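Transcriptional regulator, LacI family (Lactobacillus brevis, PDB 3JY6) probably binds regulatory DNA as a transcription factor of the LacI family, its periplasmic-binding-protein-like part likely sensing a small effector molecule. Local coordinates at the interface of chains A and B. Numbering follows the deposited sequence. Chains: chain A/B, Transcriptional regulator, LacI family.

The interface of chains A and B. Residues chain A 41-43, 51, 55, 64; chain B 9, 39, 41-42.
A:Leu42 and B:Leu42 meet across the two-fold axis, where the edge strands 39-44 of both copies pair antiparallel and join the sheets of the two subunits. Each backbone N donates to the other's carbonyl O: A:Leu42 N to B:Leu42 O at 3.0 Å, and B:Leu42 N to A:Leu42 O, also at 3.0 Å. Both bonds are nearly straight (160° or more at H), with the donors in the carbonyl plane, and the reciprocal pair fixes the register of the strands. With CG opposite the backbone N in both copies (chi1 near -170°), the two leucine side chains run side by side in the same direction, and their CD2 methyls meet at 3.9 Å. On the other face of the paired strands, B:Val41 crosses A:Phe43 obliquely, bringing CG2 over one ring face, offset to the CE1-CZ rim and 3.4 Å from CE1. Its CG1 presses on A:Val41 CG1 at 3.2 Å, a tight contact made with B:Val41 chi1 off a staggered position (143°). Next along, B:Ile39 sets its branch methyl CG2 3.8 Å from A:Leu55 CD2, on helix 49-60. At the margin, B:Leu9 CD1 approaches A:Phe64 from the opposite direction, 4.1 Å from ring atoms CE1 and CZ alike. LacI-family regulators commonly dimerise, so this apolar, strand-paired contact may well belong to the working dimer, though the structure alone does not show it. Within chain A, A:Phe64 CZ abuts the edge of the A:Phe43 ring in its plane, and A:Val41 CG2 likewise meets the edge of the A:Phe64 ring. A:Leu55 CD2 lies 3.9 Å above the A:Arg51 guanidinium plane, offset toward its rim.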
# COMPACT_ATOMS: atom_id res chain seq x y z
N VAL A 41 -8.15 9.19 11.22
CA VAL A 41 -8.40 7.80 11.53
C VAL A 41 -8.76 7.15 10.20
O VAL A 41 -9.67 7.62 9.51
CB VAL A 41 -9.59 7.68 12.50
CG1 VAL A 41 -9.92 6.22 12.71
CG2 VAL A 41 -9.27 8.37 13.84
N LEU A 42 -8.08 6.06 9.85
CA LEU A 42 -8.33 5.40 8.57
C LEU A 42 -9.29 4.22 8.62
O LEU A 42 -9.15 3.30 9.44
CB LEU A 42 -7.00 4.97 7.94
CG LEU A 42 -6.99 4.42 6.51
CD1 LEU A 42 -7.67 5.38 5.53
CD2 LEU A 42 -5.53 4.23 6.07
N PHE A 43 -10.27 4.26 7.72
CA PHE A 43 -11.28 3.21 7.61
C PHE A 43 -11.15 2.65 6.19
O PHE A 43 -10.98 3.41 5.23
CB PHE A 43 -12.69 3.80 7.80
CG PHE A 43 -13.01 4.19 9.22
CD1 PHE A 43 -13.60 3.29 10.09
CD2 PHE A 43 -12.69 5.47 9.68
CE1 PHE A 43 -13.87 3.64 11.42
CE2 PHE A 43 -12.95 5.83 11.00
CZ PHE A 43 -13.54 4.92 11.88
N ARG A 51 -20.07 -2.62 3.33
CA ARG A 51 -19.08 -2.49 4.38
C ARG A 51 -19.02 -1.02 4.76
O ARG A 51 -19.02 -0.65 5.93
CB ARG A 51 -17.72 -2.97 3.88
CG ARG A 51 -16.58 -2.84 4.89
CD ARG A 51 -16.90 -3.53 6.21
NE ARG A 51 -15.79 -3.40 7.15
CZ ARG A 51 -15.86 -3.67 8.45
NH1 ARG A 51 -17.00 -4.10 8.99
NH2 ARG A 51 -14.78 -3.51 9.22
N LEU A 55 -19.50 1.15 8.37
CA LEU A 55 -18.42 2.00 8.88
C LEU A 55 -19.02 3.38 9.19
O LEU A 55 -18.74 3.98 10.23
CB LEU A 55 -17.29 2.12 7.86
CG LEU A 55 -16.47 0.85 7.59
CD1 LEU A 55 -15.34 1.16 6.59
CD2 LEU A 55 -15.88 0.33 8.89
N PHE A 64 -17.19 11.27 15.83
CA PHE A 64 -15.99 11.67 15.12
C PHE A 64 -16.36 13.10 14.74
O PHE A 64 -17.54 13.41 14.62
CB PHE A 64 -15.77 10.79 13.88
CG PHE A 64 -15.04 9.50 14.17
CD1 PHE A 64 -15.72 8.41 14.71
CD2 PHE A 64 -13.67 9.40 13.98
CE1 PHE A 64 -15.03 7.23 15.05
CE2 PHE A 64 -12.97 8.23 14.32
CZ PHE A 64 -13.65 7.15 14.85
N LEU B 9 -14.50 -0.26 18.99
CA LEU B 9 -13.43 -0.00 18.05
C LEU B 9 -12.08 -0.49 18.55
O LEU B 9 -11.73 -0.31 19.72
CB LEU B 9 -13.34 1.49 17.75
CG LEU B 9 -14.59 2.14 17.14
CD1 LEU B 9 -14.31 3.60 16.86
CD2 LEU B 9 -14.98 1.41 15.85
N ILE B 39 -15.15 -3.26 15.06
CA ILE B 39 -14.58 -2.57 13.91
C ILE B 39 -13.12 -2.14 14.07
O ILE B 39 -12.73 -1.54 15.07
CB ILE B 39 -15.42 -1.31 13.54
CG1 ILE B 39 -16.81 -1.76 13.08
CG2 ILE B 39 -14.75 -0.52 12.41
CD1 ILE B 39 -17.72 -0.62 12.84
N VAL B 41 -9.78 0.01 13.23
CA VAL B 41 -9.43 1.37 12.85
C VAL B 41 -7.90 1.44 12.67
O VAL B 41 -7.13 0.96 13.50
CB VAL B 41 -9.91 2.35 13.94
CG1 VAL B 41 -8.94 3.47 14.12
CG2 VAL B 41 -11.28 2.87 13.56
N LEU B 42 -7.47 2.04 11.57
CA LEU B 42 -6.05 2.09 11.27
C LEU B 42 -5.34 3.42 11.52
O LEU B 42 -5.87 4.49 11.21
CB LEU B 42 -5.85 1.64 9.82
CG LEU B 42 -4.48 1.35 9.23
CD1 LEU B 42 -3.71 0.33 10.05
CD2 LEU B 42 -4.68 0.83 7.81